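Local coordinates for protein putative oxidoreductase (Salmonella enterica subsp. enterica serovar Typhimurium, PDB 3NX4) that binds NADP(H) and probably catalyses the NADPH-dependent reduction of acryloyl-CoA, as a member of the medium-chain dehydrogenase/reductase superfamily, at residues 122-127 / 317-321; 127-131 / 158-163; 215-220 / 237-243. All coordinates share one frame. Residues are numbered along the deposited sequence.

Contact 1 (122-127 / 317-321); sequences MIIGTA and GRTLV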
loop_
_atom_site.group_PDB
_atom_site.type_symbol
_atom_site.label_atom_id
_atom_site.label_comp_id
_atom_site.label_asym_id
_atom_site.label_seq_id
_atom_site.Cartn_x
_atom_site.Cartn_y
_atom_site.Cartn_z
HETATM N N MSE A 122 10.331 26.863 -7.909
HETATM C CA MSE A 122 8.892 26.978 -8.138
HETATM C C MSE A 122 8.435 26.265 -9.418
HETATM O O MSE A 122 7.289 25.827 -9.510
HETATM C CB MSE A 122 8.457 28.445 -8.137
HETATM C CG MSE A 122 8.488 29.070 -6.730
HETATM SE SE MSE A 122 7.235 28.139 -5.574
HETATM C CE MSE A 122 8.491 27.049 -4.533
ATOM N N ILE A 123 9.322 26.140 -10.394
ATOM C CA ILE A 123 9.034 25.238 -11.510
ATOM C C ILE A 123 8.791 23.840 -10.933
ATOM O O ILE A 123 7.893 23.120 -11.371
ATOM C CB ILE A 123 10.156 25.227 -12.562
ATOM C CG1 ILE A 123 10.237 26.606 -13.248
ATOM C CG2 ILE A 123 9.911 24.100 -13.611
ATOM C CD1 ILE A 123 11.344 26.732 -14.265
ATOM N N ILE A 124 9.576 23.474 -9.923
ATOM C CA ILE A 124 9.337 22.227 -9.198
ATOM C C ILE A 124 8.031 22.317 -8.414
ATOM O O ILE A 124 7.074 21.588 -8.702
ATOM C CB ILE A 124 10.507 21.890 -8.262
ATOM C CG1 ILE A 124 11.772 21.629 -9.084
ATOM C CG2 ILE A 124 10.173 20.670 -7.375
ATOM C CD1 ILE A 124 13.043 21.636 -8.239
ATOM N N GLY A 125 7.983 23.215 -7.430
ATOM C CA GLY A 125 6.773 23.445 -6.658
ATOM C C GLY A 125 6.270 22.198 -5.937
ATOM O O GLY A 125 6.995 21.223 -5.785
ATOM N N THR A 126 5.017 22.230 -5.506
ATOM C CA THR A 126 4.412 21.069 -4.870
ATOM C C THR A 126 4.381 19.851 -5.803
ATOM O O THR A 126 4.603 18.735 -5.365
ATOM C CB THR A 126 2.990 21.384 -4.363
ATOM O OG1 THR A 126 3.081 22.178 -3.180
ATOM C CG2 THR A 126 2.244 20.110 -4.014
ATOM N N ALA A 127 4.113 20.070 -7.086
ATOM C CA ALA A 127 4.004 18.966 -8.041
ATOM C C ALA A 127 5.297 18.166 -8.097
ATOM O O ALA A 127 5.290 16.942 -7.977
ATOM C CB ALA A 127 3.645 19.496 -9.455
ATOM N N GLY A 317 2.792 20.151 -18.434
ATOM C CA GLY A 317 3.941 20.611 -17.678
ATOM C C GLY A 317 3.571 21.420 -16.448
ATOM O O GLY A 317 2.545 21.180 -15.815
ATOM N N ARG A 318 4.415 22.390 -16.110
ATOM C CA ARG A 318 4.271 23.144 -14.870
ATOM C C ARG A 318 3.981 24.626 -15.133
ATOM O O ARG A 318 4.571 25.232 -16.026
ATOM C CB ARG A 318 5.551 23.000 -14.052
ATOM C CG ARG A 318 5.762 21.581 -13.494
ATOM C CD ARG A 318 4.947 21.364 -12.228
ATOM N NE ARG A 318 5.305 22.365 -11.215
ATOM C CZ ARG A 318 4.427 23.113 -10.559
ATOM N NH1 ARG A 318 3.129 22.955 -10.770
ATOM N NH2 ARG A 318 4.847 24.009 -9.676
ATOM N N THR A 319 3.066 25.199 -14.361
ATOM C CA THR A 319 2.737 26.612 -14.512
ATOM C C THR A 319 3.467 27.426 -13.454
ATOM O O THR A 319 3.207 27.283 -12.258
ATOM C CB THR A 319 1.221 26.867 -14.397
ATOM O OG1 THR A 319 0.536 26.146 -15.426
ATOM C CG2 THR A 319 0.912 28.356 -14.549
ATOM N N LEU A 320 4.382 28.273 -13.915
ATOM C CA LEU A 320 5.226 29.092 -13.060
ATOM C C LEU A 320 4.689 30.522 -13.026
ATOM O O LEU A 320 4.387 31.108 -14.070
ATOM C CB LEU A 320 6.662 29.090 -13.594
ATOM C CG LEU A 320 7.636 30.094 -12.960
ATOM C CD1 LEU A 320 8.008 29.665 -11.527
ATOM C CD2 LEU A 320 8.882 30.261 -13.822
ATOM N N VAL A 321 4.566 31.083 -11.831
ATOM C CA VAL A 321 4.011 32.420 -11.689
ATOM C C VAL A 321 5.076 33.418 -11.246
ATOM O O VAL A 321 5.638 33.300 -10.175
ATOM C CB VAL A 321 2.808 32.434 -10.727
ATOM C CG1 VAL A 321 2.220 33.832 -10.641
ATOM C CG2 VAL A 321 1.749 31.429 -11.202
#
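Within 122-127, M122 is the first to meet strand 318-321. It is modelled as selenomethionine; its CB rests 3.6 Å from CD1 of L320, while the end of its side chain leads away from the strand, and the side chain touches W36, D64 and A66. Its carbonyl faces the strand, and M122 O accepts a hydrogen bond of 3.0 Å from R318 NH2. I123 lies opposite L320, with CA atoms 5.6 Å apart; its CG1 packs 3.9 Å from L320 CD2, so L320 packs against both M122 and I123. I123 O takes the shorter bond, 2.7 Å from R318 NE. I124 turns its side chain away from the strand. At G125 the helix is kinked: phi is positive, which favours glycine, and a CB here would clash with R318 NH2, so glycine lets the guanidinium come within 3.6 Å of its CA. T126 directs its hydroxyl elsewhere, to D64. A127 then brings its small methyl over one face of the guanidinium, with CB 3.6 Å from R318 CD.

The strand belongs to the catalytic, GroES-like part of the medium-chain dehydrogenase fold, and R318 ties it to the helix leading toward the cofactor domain. Arginine suits the place because its several N-H groups can serve carbonyls at a kink, where the regular helical bonding is broken; NH2 also reaches S38. No acidic group in the two segments pairs with this buried cation, and the hydrogen bonds across the contact run to main-chain oxygens, so its charge is met here by peptide dipoles.

Contact 2 (127-131 / 158-163); sequences AGFTA and GVGSTA. With NAP (NADP nicotinamide-adenine-dinucleotide phosphate), chain C.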
loop_
_atom_site.group_PDB
_atom_site.type_symbol
_atom_site.label_atom_id
_atom_site.label_comp_id
_atom_site.label_asym_id
_atom_site.label_seq_id
_atom_site.Cartn_x
_atom_site.Cartn_y
_atom_site.Cartn_z
ATOM N N ALA A 127 4.113 20.070 -7.086
ATOM C CA ALA A 127 4.004 18.966 -8.041
ATOM C C ALA A 127 5.297 18.166 -8.097
ATOM O O ALA A 127 5.290 16.942 -7.977
ATOM C CB ALA A 127 3.645 19.496 -9.455
ATOM N N GLY A 128 6.410 18.866 -8.294
ATOM C CA GLY A 128 7.703 18.217 -8.419
ATOM C C GLY A 128 8.207 17.635 -7.102
ATOM O O GLY A 128 8.816 16.567 -7.077
ATOM N N PHE A 129 7.960 18.342 -6.006
ATOM C CA PHE A 129 8.303 17.839 -4.680
ATOM C C PHE A 129 7.566 16.517 -4.429
ATOM O O PHE A 129 8.155 15.537 -3.981
ATOM C CB PHE A 129 7.940 18.909 -3.640
ATOM C CG PHE A 129 8.078 18.467 -2.209
ATOM C CD1 PHE A 129 9.325 18.446 -1.584
ATOM C CD2 PHE A 129 6.953 18.145 -1.463
ATOM C CE1 PHE A 129 9.450 18.058 -0.254
ATOM C CE2 PHE A 129 7.067 17.770 -0.117
ATOM C CZ PHE A 129 8.319 17.718 0.481
ATOM N N THR A 130 6.282 16.491 -4.768
ATOM C CA THR A 130 5.479 15.274 -4.720
ATOM C C THR A 130 6.019 14.136 -5.621
ATOM O O THR A 130 6.058 12.974 -5.215
ATOM C CB THR A 130 4.025 15.593 -5.107
ATOM O OG1 THR A 130 3.510 16.588 -4.214
ATOM C CG2 THR A 130 3.148 14.340 -5.017
ATOM N N ALA A 131 6.407 14.454 -6.848
ATOM C CA ALA A 131 6.965 13.428 -7.729
ATOM C C ALA A 131 8.192 12.815 -7.070
ATOM O O ALA A 131 8.413 11.593 -7.142
ATOM C CB ALA A 131 7.347 14.016 -9.065
ATOM N N GLY A 158 1.797 18.243 -14.040
ATOM C CA GLY A 158 2.917 18.694 -13.228
ATOM C C GLY A 158 3.690 17.605 -12.494
ATOM O O GLY A 158 4.924 17.508 -12.595
ATOM N N VAL A 159 2.979 16.798 -11.717
ATOM C CA VAL A 159 3.634 15.698 -11.004
ATOM C C VAL A 159 4.174 14.686 -12.033
ATOM O O VAL A 159 5.324 14.222 -11.955
ATOM C CB VAL A 159 2.637 14.982 -10.049
ATOM C CG1 VAL A 159 3.264 13.706 -9.461
ATOM C CG2 VAL A 159 2.182 15.923 -8.910
ATOM N N GLY A 160 3.342 14.359 -13.015
ATOM C CA GLY A 160 3.709 13.376 -14.027
ATOM C C GLY A 160 4.939 13.750 -14.833
ATOM O O GLY A 160 5.807 12.920 -15.070
ATOM N N SER A 161 5.034 15.008 -15.254
ATOM C CA SER A 161 6.191 15.439 -16.032
ATOM C C SER A 161 7.467 15.281 -15.215
ATOM O O SER A 161 8.482 14.782 -15.714
ATOM C CB SER A 161 6.045 16.911 -16.470
ATOM O OG SER A 161 4.993 17.056 -17.408
ATOM N N THR A 162 7.414 15.720 -13.961
ATOM C CA THR A 162 8.590 15.653 -13.095
ATOM C C THR A 162 8.969 14.189 -12.871
ATOM O O THR A 162 10.143 13.816 -12.926
ATOM C CB THR A 162 8.350 16.347 -11.735
ATOM O OG1 THR A 162 7.694 17.606 -11.935
ATOM C CG2 THR A 162 9.683 16.588 -11.014
ATOM N N ALA A 163 7.958 13.363 -12.631
ATOM C CA ALA A 163 8.173 11.932 -12.383
ATOM C C ALA A 163 8.879 11.255 -13.562
ATOM O O ALA A 163 9.809 10.462 -13.384
ATOM C CB ALA A 163 6.839 11.245 -12.110
HETATM P PA NAP C . -2.125 18.199 -13.447
HETATM O O1A NAP C . -0.958 18.972 -13.903
HETATM O O2A NAP C . -3.461 18.723 -13.772
HETATM O O5B NAP C . -1.988 16.676 -13.909
HETATM C C5B NAP C . -3.116 15.847 -13.854
HETATM C C4B NAP C . -3.046 14.991 -15.110
HETATM O O4B NAP C . -4.018 13.986 -15.024
HETATM C C3B NAP C . -3.352 15.790 -16.380
HETATM O O3B NAP C . -2.160 16.282 -16.961
HETATM C C2B NAP C . -3.999 14.755 -17.280
HETATM O O2B NAP C . -2.963 14.097 -17.969
HETATM C C1B NAP C . -4.600 13.761 -16.301
HETATM N N9A NAP C . -6.052 13.940 -16.158
HETATM C C8A NAP C . -6.736 15.118 -15.978
HETATM N N7A NAP C . -8.054 14.822 -15.864
HETATM C C5A NAP C . -8.212 13.486 -15.951
HETATM C C6A NAP C . -9.329 12.662 -15.904
HETATM N N6A NAP C . -10.546 13.166 -15.741
HETATM N N1A NAP C . -9.166 11.304 -16.024
HETATM C C2A NAP C . -7.909 10.766 -16.197
HETATM N N3A NAP C . -6.801 11.586 -16.252
HETATM C C4A NAP C . -6.957 12.922 -16.134
HETATM O O3 NAP C . -2.073 18.056 -11.837
HETATM P PN NAP C . -0.807 17.963 -10.861
HETATM O O1N NAP C . -0.525 19.285 -10.256
HETATM O O2N NAP C . 0.261 17.267 -11.614
HETATM O O5D NAP C . -1.437 16.983 -9.749
HETATM C C5D NAP C . -1.803 15.678 -10.131
HETATM C C4D NAP C . -2.698 15.067 -9.064
HETATM O O4D NAP C . -1.940 14.914 -7.889
HETATM C C3D NAP C . -3.859 15.981 -8.710
HETATM O O3D NAP C . -4.996 15.193 -8.431
HETATM C C2D NAP C . -3.406 16.681 -7.450
HETATM O O2D NAP C . -4.494 17.017 -6.625
HETATM C C1D NAP C . -2.562 15.592 -6.819
HETATM N N1N NAP C . -1.529 16.086 -5.900
HETATM C C2N NAP C . -1.593 15.690 -4.595
HETATM C C3N NAP C . -0.636 16.097 -3.671
HETATM C C7N NAP C . -0.463 15.242 -2.446
HETATM O O7N NAP C . -0.081 15.825 -1.227
HETATM N N7N NAP C . -0.681 13.936 -2.553
HETATM C C4N NAP C . 0.405 16.923 -4.097
HETATM C C5N NAP C . 0.464 17.320 -5.440
HETATM C C6N NAP C . -0.509 16.882 -6.337
HETATM P P2B NAP C . -3.177 13.580 -19.491
HETATM O O1X NAP C . -1.814 13.258 -20.039
HETATM O O2X NAP C . -4.035 12.337 -19.487
HETATM O O3X NAP C . -3.833 14.688 -20.271
#
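Two helices approach here to an axis distance of only 7.7 Å, and they can do so because alanines and glycines make up much of the interface, with V159 and T162 among its larger residues. The second, 158-163, is the start of the helix that follows the first strand of the Rossmann fold, in the dinucleotide-binding position; the first, 127-131, is part of the long helix 118-140. They cross at -52°, with A127 CA 4.4 Å from V159 CA. A127 lays its CB 3.6 Å from G158 C, and a side chain on G158 would crowd that methyl. G128 likewise brings its bare CA to 3.6 Å from T162 OG1. One turn on, A131 sits over the second helix, its CB 3.5 Å from V159 O and 4.1 Å from A163 CB. T162 suits this apolar surface because its hydroxyl is satisfied within its own helix, by G158 O.

The same helix start holds the cofactor. G158 N donates to O1A of NADP at 2.9 Å, so both phosphates are met by amides at the positive end of the helix dipole, the other being that of V159. From the first helix T130, whose hydroxyl is hydrogen-bonded to T126 O, also faces the nicotinamide, with OG1 3.1 Å from C4N, the carbon that carries hydride in NADPH. V159 does double duty: CG2 packs 3.9 Å from A127 CB, while V159 N donates to NADP O2N at 2.8 Å.

Contact 3 (215-220 / 237-243); sequences AIDTVG and VAACGLA. With NAP (NADP nicotinamide-adenine-dinucleotide phosphate), chain C.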
loop_
_atom_site.group_PDB
_atom_site.type_symbol
_atom_site.label_atom_id
_atom_site.label_comp_id
_atom_site.label_asym_id
_atom_site.label_seq_id
_atom_site.Cartn_x
_atom_site.Cartn_y
_atom_site.Cartn_z
ATOM N N ALA A 215 4.865 2.070 -10.062
ATOM C CA ALA A 215 3.958 3.013 -10.686
ATOM C C ALA A 215 3.845 4.272 -9.853
ATOM O O ALA A 215 3.920 4.239 -8.634
ATOM C CB ALA A 215 2.571 2.389 -10.917
ATOM N N ILE A 216 3.665 5.391 -10.537
ATOM C CA ILE A 216 3.405 6.652 -9.870
ATOM C C ILE A 216 2.061 7.103 -10.421
ATOM O O ILE A 216 1.938 7.365 -11.624
ATOM C CB ILE A 216 4.522 7.678 -10.175
ATOM C CG1 ILE A 216 5.863 7.168 -9.619
ATOM C CG2 ILE A 216 4.161 9.057 -9.607
ATOM C CD1 ILE A 216 7.027 8.185 -9.696
ATOM N N ASP A 217 1.049 7.144 -9.559
ATOM C CA ASP A 217 -0.305 7.451 -10.002
ATOM C C ASP A 217 -0.806 8.799 -9.518
ATOM O O ASP A 217 -0.747 9.102 -8.321
ATOM C CB ASP A 217 -1.302 6.386 -9.552
ATOM C CG ASP A 217 -2.730 6.732 -9.966
ATOM O OD1 ASP A 217 -3.027 6.733 -11.191
ATOM O OD2 ASP A 217 -3.548 7.031 -9.069
ATOM N N THR A 218 -1.285 9.603 -10.458
ATOM C CA THR A 218 -1.822 10.920 -10.182
ATOM C C THR A 218 -3.308 11.017 -10.530
ATOM O O THR A 218 -3.909 12.055 -10.369
ATOM C CB THR A 218 -1.091 11.975 -11.016
ATOM O OG1 THR A 218 -1.466 11.832 -12.384
ATOM C CG2 THR A 218 0.413 11.820 -10.891
ATOM N N VAL A 219 -3.869 9.933 -11.045
ATOM C CA VAL A 219 -5.240 9.922 -11.529
ATOM C C VAL A 219 -6.285 9.304 -10.612
ATOM O O VAL A 219 -7.393 9.789 -10.520
ATOM C CB VAL A 219 -5.315 9.224 -12.898
ATOM C CG1 VAL A 219 -6.725 9.230 -13.424
ATOM C CG2 VAL A 219 -4.360 9.862 -13.870
ATOM N N GLY A 220 -5.926 8.218 -9.951
ATOM C CA GLY A 220 -6.854 7.537 -9.083
ATOM C C GLY A 220 -7.943 6.848 -9.880
ATOM O O GLY A 220 -7.800 6.594 -11.058
ATOM N N VAL A 237 2.979 0.686 -6.027
ATOM C CA VAL A 237 2.374 1.874 -6.597
ATOM C C VAL A 237 2.461 3.023 -5.600
ATOM O O VAL A 237 1.980 2.902 -4.475
ATOM C CB VAL A 237 0.880 1.662 -6.898
ATOM C CG1 VAL A 237 0.292 2.953 -7.507
ATOM C CG2 VAL A 237 0.680 0.480 -7.828
ATOM N N ALA A 238 3.073 4.135 -6.010
ATOM C CA ALA A 238 3.032 5.367 -5.230
ATOM C C ALA A 238 1.863 6.212 -5.751
ATOM O O ALA A 238 1.846 6.616 -6.904
ATOM C CB ALA A 238 4.368 6.136 -5.342
ATOM N N ALA A 239 0.870 6.444 -4.903
ATOM C CA ALA A 239 -0.339 7.143 -5.318
ATOM C C ALA A 239 -0.408 8.507 -4.651
ATOM O O ALA A 239 -0.287 8.609 -3.422
ATOM C CB ALA A 239 -1.572 6.314 -4.946
ATOM N N CYS A 240 -0.626 9.553 -5.443
ATOM C CA CYS A 240 -0.667 10.899 -4.884
ATOM C C CYS A 240 -1.835 11.744 -5.390
ATOM O O CYS A 240 -2.019 12.876 -4.938
ATOM C CB CYS A 240 0.650 11.629 -5.174
ATOM S SG CYS A 240 0.830 12.039 -6.952
ATOM N N GLY A 241 -2.632 11.210 -6.312
ATOM C CA GLY A 241 -3.610 12.046 -6.987
ATOM C C GLY A 241 -5.047 11.560 -7.088
ATOM O O GLY A 241 -5.406 10.464 -6.625
ATOM N N LEU A 242 -5.876 12.404 -7.698
ATOM C CA LEU A 242 -7.288 12.107 -7.901
ATOM C C LEU A 242 -7.823 12.812 -9.145
ATOM O O LEU A 242 -9.018 13.084 -9.241
ATOM C CB LEU A 242 -8.109 12.538 -6.684
ATOM C CG LEU A 242 -7.780 13.886 -6.027
ATOM C CD1 LEU A 242 -7.918 15.049 -6.990
ATOM C CD2 LEU A 242 -8.672 14.104 -4.820
ATOM N N ALA A 243 -6.939 13.109 -10.092
ATOM C CA ALA A 243 -7.349 13.843 -11.292
ATOM C C ALA A 243 -8.511 13.144 -11.996
ATOM O O ALA A 243 -9.343 13.791 -12.609
ATOM C CB ALA A 243 -6.176 14.012 -12.238
HETATM P PA NAP C . -2.125 18.199 -13.447
HETATM O O1A NAP C . -0.958 18.972 -13.903
HETATM O O2A NAP C . -3.461 18.723 -13.772
HETATM O O5B NAP C . -1.988 16.676 -13.909
HETATM C C5B NAP C . -3.116 15.847 -13.854
HETATM C C4B NAP C . -3.046 14.991 -15.110
HETATM O O4B NAP C . -4.018 13.986 -15.024
HETATM C C3B NAP C . -3.352 15.790 -16.380
HETATM O O3B NAP C . -2.160 16.282 -16.961
HETATM C C2B NAP C . -3.999 14.755 -17.280
HETATM O O2B NAP C . -2.963 14.097 -17.969
HETATM C C1B NAP C . -4.600 13.761 -16.301
HETATM N N9A NAP C . -6.052 13.940 -16.158
HETATM C C8A NAP C . -6.736 15.118 -15.978
HETATM N N7A NAP C . -8.054 14.822 -15.864
HETATM C C5A NAP C . -8.212 13.486 -15.951
HETATM C C6A NAP C . -9.329 12.662 -15.904
HETATM N N6A NAP C . -10.546 13.166 -15.741
HETATM N N1A NAP C . -9.166 11.304 -16.024
HETATM C C2A NAP C . -7.909 10.766 -16.197
HETATM N N3A NAP C . -6.801 11.586 -16.252
HETATM C C4A NAP C . -6.957 12.922 -16.134
HETATM O O3 NAP C . -2.073 18.056 -11.837
HETATM P PN NAP C . -0.807 17.963 -10.861
HETATM O O1N NAP C . -0.525 19.285 -10.256
HETATM O O2N NAP C . 0.261 17.267 -11.614
HETATM O O5D NAP C . -1.437 16.983 -9.749
HETATM C C5D NAP C . -1.803 15.678 -10.131
HETATM C C4D NAP C . -2.698 15.067 -9.064
HETATM O O4D NAP C . -1.940 14.914 -7.889
HETATM C C3D NAP C . -3.859 15.981 -8.710
HETATM O O3D NAP C . -4.996 15.193 -8.431
HETATM C C2D NAP C . -3.406 16.681 -7.450
HETATM O O2D NAP C . -4.494 17.017 -6.625
HETATM C C1D NAP C . -2.562 15.592 -6.819
HETATM N N1N NAP C . -1.529 16.086 -5.900
HETATM C C2N NAP C . -1.593 15.690 -4.595
HETATM C C3N NAP C . -0.636 16.097 -3.671
HETATM C C7N NAP C . -0.463 15.242 -2.446
HETATM O O7N NAP C . -0.081 15.825 -1.227
HETATM N N7N NAP C . -0.681 13.936 -2.553
HETATM C C4N NAP C . 0.405 16.923 -4.097
HETATM C C5N NAP C . 0.464 17.320 -5.440
HETATM C C6N NAP C . -0.509 16.882 -6.337
HETATM P P2B NAP C . -3.177 13.580 -19.491
HETATM O O1X NAP C . -1.814 13.258 -20.039
HETATM O O2X NAP C . -4.035 12.337 -19.487
HETATM O O3X NAP C . -3.833 14.688 -20.271
HETATM O O HOH W 1 -3.659 8.451 -6.988
#
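Neighbouring parallel strands of the Rossmann sheet run side by side, then open into two loops that receive NADP. Three bridges, A215 with V237, I216 with A238 and D217 with A239, set the register. A238 gives its N to A215 O and takes D217 N on its O, both at 2.8 Å. D217 O accepts from C240 N at 2.9 Å and weakly from G241 N; A243 N donates to T218 O at 3.2 Å. G241 is glycine because a CB would clash with T218 O. The D217 carboxylate serves the turn after its strand: OD2 accepts G220 N at 2.8 Å, an Asx motif, and a water that also accepts from G241 N, while OD1 is hydrogen-bonded to T153 OG1 and weakly to V219 N and G220 N; T218 OG1 pairs with T153 O. Small A238 meets C134 of helix 118-140. At the cofactor, C240 O accepts from the carboxamide N7N, though its position is less certain, and L242 N donates to ribose O3D of NADP at 3.0 Å.

How the contacts relate
Contacts 1 and 2 are continuous through helix 118-140: they share A127, and their centres lie 9 Å apart. R318 CD packs 3.5 Å from G158 CA, so this strand of the GroES-like part abuts the glycine whose amide holds a phosphate. Contact 2 meets contact 3, 11 Å away between centres, where T130 CG2 lies 3.7 Å from C240 CB and V159 CG1 3.7 Å from T218 CG2. Contacts 1 and 3 do not touch: their centres are 18 Å apart and their nearest atoms about 7 Å. Contacts 2 and 3 both touch NADP, contact 2 at the diphosphate and nicotinamide, contact 3 at the nicotinamide, its ribose and the adenine; T126 of contact 1 also touches it.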